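Local coordinates for pheromome Binding Protein (Epiphyas postvittana, PDB 6VQ5), which probably binds odorants such as pheromones and carries them in solution, at residues Glu18-Leu23 and Glu27-Asp32; Arg46-Ala51 and Lys110-Ala115; Asn35-Asp40 and Thr120-Leu125. All coordinates share one frame; numbering follows the deposited sequence.

Contact 1: residues Glu18-Leu23 and Glu27-Asp32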
loop_
_atom_site.group_PDB
_atom_site.type_symbol
_atom_site.label_atom_id
_atom_site.label_comp_id
_atom_site.label_asym_id
_atom_site.label_seq_id
_atom_site.Cartn_x
_atom_site.Cartn_y
_atom_site.Cartn_z
ATOM N N GLU A 18 -7.784 -1.934 13.233
ATOM C CA GLU A 18 -9.221 -1.914 12.864
ATOM C C GLU A 18 -9.434 -2.983 11.799
ATOM O O GLU A 18 -10.292 -3.853 12.015
ATOM C CB GLU A 18 -9.670 -0.540 12.366
ATOM C CG GLU A 18 -9.881 0.458 13.483
ATOM C CD GLU A 18 -10.392 1.807 13.015
ATOM O OE1 GLU A 18 -10.429 2.044 11.796
ATOM O OE2 GLU A 18 -10.810 2.607 13.875
ATOM N N CYS A 19 -8.641 -2.937 10.728
ATOM C CA CYS A 19 -8.750 -3.857 9.572
ATOM C C CYS A 19 -8.579 -5.300 10.031
ATOM O O CYS A 19 -9.265 -6.177 9.465
ATOM C CB CYS A 19 -7.748 -3.474 8.498
ATOM S SG CYS A 19 -8.252 -1.936 7.690
ATOM N N LYS A 20 -7.724 -5.524 11.032
ATOM C CA LYS A 20 -7.413 -6.882 11.558
ATOM C C LYS A 20 -8.716 -7.455 12.141
ATOM O O LYS A 20 -9.052 -8.612 11.853
ATOM C CB LYS A 20 -6.240 -6.826 12.547
ATOM C CG LYS A 20 -5.424 -8.103 12.667
ATOM C CD LYS A 20 -4.735 -8.297 14.014
ATOM C CE LYS A 20 -3.852 -7.136 14.426
ATOM N NZ LYS A 20 -3.175 -7.385 15.723
ATOM N N LYS A 21 -9.451 -6.653 12.903
ATOM C CA LYS A 21 -10.723 -7.079 13.566
ATOM C C LYS A 21 -11.869 -7.256 12.534
ATOM O O LYS A 21 -12.502 -8.360 12.500
ATOM C CB LYS A 21 -11.148 -6.054 14.615
ATOM C CG LYS A 21 -10.355 -6.078 15.914
ATOM C CD LYS A 21 -10.964 -5.149 16.955
ATOM C CE LYS A 21 -9.972 -4.707 18.012
ATOM N NZ LYS A 21 -10.655 -4.062 19.166
ATOM N N GLU A 22 -12.087 -6.240 11.693
ATOM C CA GLU A 22 -13.072 -6.260 10.578
ATOM C C GLU A 22 -12.906 -7.503 9.689
ATOM O O GLU A 22 -13.951 -8.088 9.355
ATOM C CB GLU A 22 -12.944 -5.004 9.718
ATOM C CG GLU A 22 -13.252 -3.737 10.480
ATOM C CD GLU A 22 -13.457 -2.517 9.603
ATOM O OE1 GLU A 22 -13.312 -2.644 8.360
ATOM O OE2 GLU A 22 -13.754 -1.440 10.166
ATOM N N LEU A 23 -11.670 -7.874 9.301
ATOM C CA LEU A 23 -11.385 -8.941 8.298
ATOM C C LEU A 23 -10.997 -10.257 8.978
ATOM O O LEU A 23 -10.821 -11.243 8.257
ATOM C CB LEU A 23 -10.265 -8.470 7.370
ATOM C CG LEU A 23 -10.624 -7.332 6.419
ATOM C CD1 LEU A 23 -9.392 -6.843 5.669
ATOM C CD2 LEU A 23 -11.669 -7.788 5.430
ATOM N N GLU A 27 -2.360 -12.715 13.693
ATOM C CA GLU A 27 -1.205 -11.842 14.029
ATOM C C GLU A 27 -0.194 -11.889 12.873
ATOM O O GLU A 27 0.553 -10.923 12.699
ATOM C CB GLU A 27 -0.579 -12.236 15.369
ATOM C CG GLU A 27 -1.434 -11.890 16.585
ATOM C CD GLU A 27 -2.140 -10.534 16.639
ATOM O OE1 GLU A 27 -3.152 -10.338 15.900
ATOM O OE2 GLU A 27 -1.707 -9.669 17.448
ATOM N N SER A 28 -0.213 -12.941 12.063
ATOM C CA SER A 28 0.731 -13.108 10.934
ATOM C C SER A 28 0.668 -11.900 9.974
ATOM O O SER A 28 1.710 -11.623 9.339
ATOM C CB SER A 28 0.547 -14.435 10.262
ATOM O OG SER A 28 -0.680 -14.477 9.552
ATOM N N ILE A 29 -0.447 -11.167 9.876
ATOM C CA ILE A 29 -0.557 -10.001 8.945
ATOM C C ILE A 29 0.588 -9.017 9.253
ATOM O O ILE A 29 1.052 -8.292 8.340
ATOM C CB ILE A 29 -1.958 -9.341 9.018
ATOM C CG1 ILE A 29 -2.170 -8.262 7.950
ATOM C CG2 ILE A 29 -2.236 -8.751 10.394
ATOM C CD1 ILE A 29 -1.842 -8.685 6.547
ATOM N N ILE A 30 1.041 -8.971 10.501
ATOM C CA ILE A 30 2.194 -8.120 10.920
ATOM C C ILE A 30 3.454 -8.658 10.215
ATOM O O ILE A 30 4.201 -7.871 9.562
ATOM C CB ILE A 30 2.329 -8.150 12.451
ATOM C CG1 ILE A 30 1.047 -7.696 13.169
ATOM C CG2 ILE A 30 3.536 -7.377 12.905
ATOM C CD1 ILE A 30 0.384 -6.419 12.636
ATOM N N ASN A 31 3.676 -9.970 10.340
ATOM C CA ASN A 31 4.803 -10.695 9.715
ATOM C C ASN A 31 4.763 -10.381 8.219
ATOM O O ASN A 31 5.825 -9.959 7.704
ATOM C CB ASN A 31 4.774 -12.173 10.092
ATOM C CG ASN A 31 4.745 -12.358 11.590
ATOM O OD1 ASN A 31 5.763 -12.232 12.257
ATOM N ND2 ASN A 31 3.577 -12.582 12.156
ATOM N N ASP A 32 3.589 -10.460 7.580
ATOM C CA ASP A 32 3.443 -10.221 6.121
ATOM C C ASP A 32 3.803 -8.775 5.769
ATOM O O ASP A 32 4.511 -8.569 4.782
ATOM C CB ASP A 32 2.050 -10.559 5.608
ATOM C CG ASP A 32 1.740 -12.038 5.687
ATOM O OD1 ASP A 32 2.664 -12.805 5.895
ATOM O OD2 ASP A 32 0.568 -12.402 5.585
#

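Contact 2: residues Arg46-Ala51 and Lys110-Ala115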
loop_
_atom_site.group_PDB
_atom_site.type_symbol
_atom_site.label_atom_id
_atom_site.label_comp_id
_atom_site.label_asym_id
_atom_site.label_seq_id
_atom_site.Cartn_x
_atom_site.Cartn_y
_atom_site.Cartn_z
ATOM N N ARG A 46 -3.668 -13.395 -0.865
ATOM C CA ARG A 46 -4.781 -12.482 -1.214
ATOM C C ARG A 46 -5.165 -11.632 0.010
ATOM O O ARG A 46 -5.375 -10.415 -0.150
ATOM C CB ARG A 46 -5.949 -13.324 -1.724
ATOM C CG ARG A 46 -7.080 -12.494 -2.297
ATOM C CD ARG A 46 -8.212 -13.355 -2.797
ATOM N NE ARG A 46 -9.311 -12.513 -3.233
ATOM C CZ ARG A 46 -10.222 -11.968 -2.440
ATOM N NH1 ARG A 46 -10.188 -12.163 -1.136
ATOM N NH2 ARG A 46 -11.174 -11.218 -2.959
ATOM N N ASP A 47 -5.249 -12.244 1.189
ATOM C CA ASP A 47 -5.708 -11.558 2.425
ATOM C C ASP A 47 -4.830 -10.336 2.700
ATOM O O ASP A 47 -5.365 -9.357 3.224
ATOM C CB ASP A 47 -5.724 -12.498 3.635
ATOM C CG ASP A 47 -6.799 -13.573 3.573
ATOM O OD1 ASP A 47 -7.820 -13.350 2.868
ATOM O OD2 ASP A 47 -6.600 -14.620 4.227
ATOM N N VAL A 48 -3.533 -10.382 2.378
ATOM C CA VAL A 48 -2.630 -9.211 2.570
ATOM C C VAL A 48 -3.140 -8.096 1.658
ATOM O O VAL A 48 -3.117 -6.914 2.076
ATOM C CB VAL A 48 -1.148 -9.539 2.304
ATOM C CG1 VAL A 48 -0.249 -8.310 2.442
ATOM C CG2 VAL A 48 -0.657 -10.650 3.213
ATOM N N GLY A 49 -3.591 -8.460 0.462
ATOM C CA GLY A 49 -4.273 -7.529 -0.458
ATOM C C GLY A 49 -5.514 -6.931 0.177
ATOM O O GLY A 49 -5.655 -5.711 0.129
ATOM N N CYS A 50 -6.385 -7.752 0.762
ATOM C CA CYS A 50 -7.648 -7.300 1.409
ATOM C C CYS A 50 -7.301 -6.340 2.572
ATOM O O CYS A 50 -7.960 -5.291 2.705
ATOM C CB CYS A 50 -8.513 -8.495 1.818
ATOM S SG CYS A 50 -9.027 -9.597 0.453
ATOM N N ALA A 51 -6.263 -6.626 3.351
ATOM C CA ALA A 51 -5.787 -5.746 4.443
ATOM C C ALA A 51 -5.436 -4.357 3.888
ATOM O O ALA A 51 -5.765 -3.337 4.539
ATOM C CB ALA A 51 -4.610 -6.376 5.145
ATOM N N LYS A 110 -5.428 -6.940 -6.902
ATOM C CA LYS A 110 -5.043 -5.654 -7.539
ATOM C C LYS A 110 -4.219 -4.817 -6.551
ATOM O O LYS A 110 -3.182 -4.250 -6.973
ATOM C CB LYS A 110 -6.272 -4.876 -8.001
ATOM C CG LYS A 110 -5.943 -3.653 -8.844
ATOM C CD LYS A 110 -7.122 -2.990 -9.521
ATOM C CE LYS A 110 -7.390 -1.599 -8.990
ATOM N NZ LYS A 110 -8.192 -0.797 -9.944
ATOM N N ALA A 111 -4.644 -4.741 -5.285
ATOM C CA ALA A 111 -3.988 -3.918 -4.241
ATOM C C ALA A 111 -2.638 -4.536 -3.864
ATOM O O ALA A 111 -1.653 -3.784 -3.670
ATOM C CB ALA A 111 -4.895 -3.776 -3.045
ATOM N N LEU A 112 -2.578 -5.859 -3.744
ATOM C CA LEU A 112 -1.305 -6.545 -3.407
ATOM C C LEU A 112 -0.283 -6.241 -4.510
ATOM O O LEU A 112 0.840 -5.824 -4.178
ATOM C CB LEU A 112 -1.542 -8.049 -3.254
ATOM C CG LEU A 112 -0.320 -8.855 -2.841
ATOM C CD1 LEU A 112 0.277 -8.279 -1.576
ATOM C CD2 LEU A 112 -0.666 -10.316 -2.662
ATOM N N GLU A 113 -0.682 -6.399 -5.775
ATOM C CA GLU A 113 0.195 -6.179 -6.948
ATOM C C GLU A 113 0.629 -4.707 -7.004
ATOM O O GLU A 113 1.840 -4.446 -7.142
ATOM C CB GLU A 113 -0.515 -6.654 -8.221
ATOM C CG GLU A 113 -0.619 -8.171 -8.324
ATOM C CD GLU A 113 0.677 -8.901 -7.987
ATOM O OE1 GLU A 113 1.717 -8.590 -8.664
ATOM O OE2 GLU A 113 0.669 -9.762 -7.047
ATOM N N ILE A 114 -0.294 -3.761 -6.886
ATOM C CA ILE A 114 0.081 -2.314 -6.887
ATOM C C ILE A 114 1.066 -2.071 -5.740
ATOM O O ILE A 114 2.062 -1.373 -5.977
ATOM C CB ILE A 114 -1.156 -1.389 -6.826
ATOM C CG1 ILE A 114 -1.991 -1.495 -8.105
ATOM C CG2 ILE A 114 -0.756 0.053 -6.542
ATOM C CD1 ILE A 114 -3.404 -0.983 -7.966
ATOM N N ALA A 115 0.808 -2.634 -4.559
ATOM C CA ALA A 115 1.633 -2.411 -3.347
ATOM C C ALA A 115 3.061 -2.922 -3.586
ATOM O O ALA A 115 4.016 -2.226 -3.159
ATOM C CB ALA A 115 1.003 -3.073 -2.145
#

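Contact 3: residues Asn35-Asp40 and Thr120-Leu125. Unlike the reference sequence in segment 120-125: Glu124 (reference Lys).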
loop_
_atom_site.group_PDB
_atom_site.type_symbol
_atom_site.label_atom_id
_atom_site.label_comp_id
_atom_site.label_asym_id
_atom_site.label_seq_id
_atom_site.Cartn_x
_atom_site.Cartn_y
_atom_site.Cartn_z
ATOM N N ASN A 35 7.511 -8.292 5.965
ATOM C CA ASN A 35 8.134 -9.026 4.834
ATOM C C ASN A 35 7.965 -8.218 3.545
ATOM O O ASN A 35 8.965 -7.937 2.876
ATOM C CB ASN A 35 7.579 -10.446 4.758
ATOM C CG ASN A 35 8.178 -11.323 5.836
ATOM O OD1 ASN A 35 9.206 -10.989 6.418
ATOM N ND2 ASN A 35 7.540 -12.436 6.115
ATOM N N TYR A 36 6.740 -7.842 3.230
ATOM C CA TYR A 36 6.423 -6.845 2.180
ATOM C C TYR A 36 7.443 -5.701 2.215
ATOM O O TYR A 36 7.982 -5.322 1.168
ATOM C CB TYR A 36 5.033 -6.257 2.410
ATOM C CG TYR A 36 4.770 -5.018 1.597
ATOM C CD1 TYR A 36 4.705 -5.081 0.217
ATOM C CD2 TYR A 36 4.591 -3.783 2.198
ATOM C CE1 TYR A 36 4.437 -3.954 -0.539
ATOM C CE2 TYR A 36 4.322 -2.646 1.450
ATOM C CZ TYR A 36 4.254 -2.729 0.075
ATOM O OH TYR A 36 4.011 -1.620 -0.682
ATOM N N TRP A 37 7.670 -5.110 3.386
ATOM C CA TRP A 37 8.477 -3.873 3.452
ATOM C C TRP A 37 9.947 -4.226 3.195
ATOM O O TRP A 37 10.690 -3.376 2.630
ATOM C CB TRP A 37 8.277 -3.092 4.751
ATOM C CG TRP A 37 8.713 -1.690 4.503
ATOM C CD1 TRP A 37 9.880 -1.107 4.894
ATOM C CD2 TRP A 37 8.079 -0.755 3.615
ATOM N NE1 TRP A 37 9.985 0.147 4.354
ATOM C CE2 TRP A 37 8.892 0.394 3.568
ATOM C CE3 TRP A 37 6.887 -0.757 2.878
ATOM C CZ2 TRP A 37 8.546 1.523 2.824
ATOM C CZ3 TRP A 37 6.538 0.365 2.147
ATOM C CH2 TRP A 37 7.361 1.490 2.122
ATOM N N LYS A 38 10.369 -5.437 3.577
ATOM C CA LYS A 38 11.771 -5.841 3.345
ATOM C C LYS A 38 11.899 -6.498 1.967
ATOM O O LYS A 38 12.973 -6.980 1.651
ATOM C CB LYS A 38 12.306 -6.600 4.562
ATOM C CG LYS A 38 12.138 -8.093 4.559
ATOM C CD LYS A 38 12.826 -8.725 5.743
ATOM C CE LYS A 38 12.390 -10.163 5.878
ATOM N NZ LYS A 38 13.113 -10.821 6.972
ATOM N N GLU A 39 10.834 -6.493 1.177
ATOM C CA GLU A 39 10.818 -6.876 -0.256
ATOM C C GLU A 39 10.886 -8.400 -0.422
ATOM O O GLU A 39 11.327 -8.831 -1.507
ATOM C CB GLU A 39 11.947 -6.151 -0.989
ATOM C CG GLU A 39 11.480 -5.457 -2.263
ATOM C CD GLU A 39 12.544 -4.679 -3.012
ATOM O OE1 GLU A 39 13.712 -4.723 -2.578
ATOM O OE2 GLU A 39 12.212 -4.051 -4.035
ATOM N N ASP A 40 10.479 -9.185 0.586
ATOM C CA ASP A 40 10.172 -10.636 0.431
ATOM C C ASP A 40 8.664 -10.759 0.209
ATOM O O ASP A 40 7.899 -10.643 1.184
ATOM C CB ASP A 40 10.606 -11.541 1.595
ATOM C CG ASP A 40 10.127 -13.001 1.435
ATOM O OD1 ASP A 40 10.036 -13.490 0.254
ATOM O OD2 ASP A 40 9.808 -13.673 2.484
ATOM N N THR A 120 8.700 -1.859 -4.721
ATOM C CA THR A 120 9.893 -2.241 -5.513
ATOM C C THR A 120 10.417 -1.023 -6.296
ATOM O O THR A 120 11.650 -0.883 -6.352
ATOM C CB THR A 120 9.626 -3.501 -6.354
ATOM O OG1 THR A 120 9.574 -4.624 -5.474
ATOM C CG2 THR A 120 10.685 -3.766 -7.399
ATOM N N ASN A 121 9.553 -0.155 -6.839
ATOM C CA ASN A 121 9.973 0.957 -7.742
ATOM C C ASN A 121 10.319 2.243 -6.968
ATOM O O ASN A 121 10.781 3.207 -7.615
ATOM C CB ASN A 121 8.925 1.246 -8.816
ATOM C CG ASN A 121 8.917 0.228 -9.943
ATOM O OD1 ASN A 121 9.777 -0.649 -10.041
ATOM N ND2 ASN A 121 7.950 0.347 -10.836
ATOM N N ILE A 122 10.126 2.293 -5.649
ATOM C CA ILE A 122 10.477 3.497 -4.840
ATOM C C ILE A 122 11.891 3.331 -4.277
ATOM O O ILE A 122 12.253 4.106 -3.373
ATOM C CB ILE A 122 9.438 3.797 -3.734
ATOM C CG1 ILE A 122 9.363 2.702 -2.670
ATOM C CG2 ILE A 122 8.083 4.094 -4.343
ATOM C CD1 ILE A 122 8.813 3.186 -1.343
ATOM N N HIS A 123 12.664 2.384 -4.816
ATOM C CA HIS A 123 14.052 2.051 -4.387
ATOM C C HIS A 123 14.915 3.315 -4.248
ATOM O O HIS A 123 15.511 3.502 -3.178
ATOM C CB HIS A 123 14.688 1.074 -5.387
ATOM C CG HIS A 123 16.103 0.733 -5.058
ATOM N ND1 HIS A 123 16.430 -0.205 -4.088
ATOM C CD2 HIS A 123 17.270 1.219 -5.532
ATOM C CE1 HIS A 123 17.738 -0.285 -3.989
ATOM N NE2 HIS A 123 18.273 0.580 -4.860
ATOM N N GLU A 124 14.978 4.149 -5.288
ATOM C CA GLU A 124 15.984 5.238 -5.421
ATOM C C GLU A 124 15.502 6.507 -4.701
ATOM O O GLU A 124 15.976 7.603 -5.070
ATOM C CB GLU A 124 16.262 5.559 -6.898
ATOM C CG GLU A 124 16.280 4.349 -7.825
ATOM C CD GLU A 124 15.018 4.164 -8.659
ATOM O OE1 GLU A 124 13.892 4.143 -8.087
ATOM O OE2 GLU A 124 15.157 4.062 -9.882
ATOM N N LEU A 125 14.604 6.364 -3.720
ATOM C CA LEU A 125 13.961 7.474 -2.966
ATOM C C LEU A 125 14.199 7.252 -1.467
ATOM O O LEU A 125 14.027 6.112 -0.994
ATOM C CB LEU A 125 12.462 7.493 -3.288
ATOM C CG LEU A 125 12.001 8.427 -4.406
ATOM C CD1 LEU A 125 12.895 8.345 -5.632
ATOM C CD2 LEU A 125 10.563 8.115 -4.781
#

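Contact 1: residues Glu18-Leu23 and Glu27-Asp32
Lys20 and Glu27 form a salt bridge across the short connection between helix 13-23 and helix 28-37, the first two helices of the modelled chain in this all-helical, disulfide-linked PBP/GOBP fold. The two helices are well separated here, with Lys20 CA 8.0 Å from Ile29 CA, so a long side chain is needed to span the space. Lysine suits the place. Its CG lies roughly anti to the backbone N (chi1 -153°), which aims the chain at the other helix, and a bend at chi3 (-55°) brings the ammonium group to the carboxylate. The two side chains meet at about a right angle. NZ is 3.0 Å from Glu27 OE1 in a hydrogen bond that arrives on the syn side of the oxygen, 24° out of the carboxylate plane; a bond of 3.2 Å joins the same NZ to Glu27 OE2, so that NZ faces both oxygens, the second bond being weak. Nearer the backbone, Lys20 CG passes Ile29 CG2 at 4.0 Å, the aliphatic stem of the lysine running past the buried isoleucine in the opposite direction. NZ also pairs with Glu17 OE2, so one cation serves two acids. With an alanine here, Glu17 and Glu27 would probably be left without the cation they share, and Ile29 CG2 without its aliphatic neighbour. Helix 46-58 lies against both helices: the Cys19-Cys54 disulfide and the salt bridges of Glu18 and Glu22 to Lys58 hold helix 13-23 to it, while Asp32 of helix 28-37 touches Val48.

Contact 2: residues Arg46-Ala51 and Lys110-Ala115
Gly49 and Leu112 mark the place where helix 46-58 crosses helix 107-121. Over these short segments the axes approach to 7.8 Å and run almost perpendicular, with 85° between their N-to-C directions. At the crossing the Gly49 CA and Leu112 CA atoms are only 4.3 Å apart, a distance that explains the residue types: a CB on residue 49 would lie tight against Leu112 CB, and in its absence Leu112 CB can rest directly on Gly49 CA, 3.9 Å away. Ala111, one residue earlier, also points its CB at the other helix and meets Gly49 O at 3.8 Å, a close approach that the small side chain of alanine allows. No hydrogen bond links the two segments, and the contact rests on shape and apolar surface. The crossing joins two helices of the disulfide-linked, all-helical PBP/GOBP fold, and a disulfide is set beside it: Cys50, whose CB points away from helix 107-121, nevertheless reaches that helix farther back through its bond to Cys108. Alongside it, Arg46 NE forms a salt bridge with Asp106 OD2. Leu112 gives the largest single share of the buried surface. With CG anti to the backbone N (chi1 -177°) and chi2 at 54°, its branch is directed past the glycine to Val48, where Leu112 CD1 meets Val48 CG1 at 4.1 Å. Two branched aliphatic side chains thus meet on the Val48 flank of the crossing. On the side of helix 28-37, Val48 also touches Ile29. Ala111 and Ala115, small residues on the same helix, pack on Val53 and Ile52, the next residues of helix 46-58 beyond the crossing.

Contact 3: residues Asn35-Asp40 and Thr120-Leu125
Glu39 and Thr120 meet where two helix ends come together, Glu39 being the C' residue of the Schellman motif that closes helix 28-37. Glu39 OE2 is 3.1 Å from Thr120 OG1, the two side chains crossing at about a right angle. Thr120 OG1 is hydrogen-bonded to Tyr41 OH, its strongest polar partner, and weakly to Lys116 O. Threonine suits the spot because its short side chain sets the hydroxyl within range of both Glu39 and Tyr41, and the extended glutamate chain spans the distance to it. The second touch is apolar. Trp37 CH2, at the far end of the indole, lies 4.1 Å from Ile122 CD1, which approaches the ring obliquely, the two side chains again roughly perpendicular. Trp37 CG stands anti to the backbone N (chi1 -160°), and this carries the six-membered ring across to the isoleucine. The indole is further placed by Arg119, which makes a cation-pi interaction with it and gives Trp37 O a hydrogen bond through NH2. Ile122 is buried among Leu90 and Ile93 of helix 84-100 and Trp127. The indole lies about 4 Å from a bound 2-(2-methoxyethoxy)ethanol, probably picked up from the crystallisation liquor, whose site includes Phe12, Ile13, His80 and Ala128; such molecules often mark pockets, so Trp37 may lie beside one. Behind these contacts the backbone sets the positions. Just past helix 107-121, a type I turn runs from Ile122 to Leu125. On the other side, the positive phi of Glu39 (76°) lets the chain leave the helix, with Glu39 N bonded to Tyr36 O at 3.1 Å and Asp40 N to Asn35 O at 3.0 Å.

Along the chain, contact 1 closes first, and contact 2 is nested inside the much longer loop closed by contact 3. The centres of contacts 1 and 2 are about 13 Å apart, those of 2 and 3 about 15 Å, and those of 1 and 3 about 20 Å. Helix 28-37 serves contact 1 at its start and contact 3 at its end, while helix 107-121 serves contacts 2 and 3. Contact 2 lies between the others and touches both: Ile29 CD1 packs on Ala51 CB, and Tyr36 OH probably hydrogen-bonds to Ala115 O. Local connection, buried crossing and helix ends therefore form one continuous helical framework.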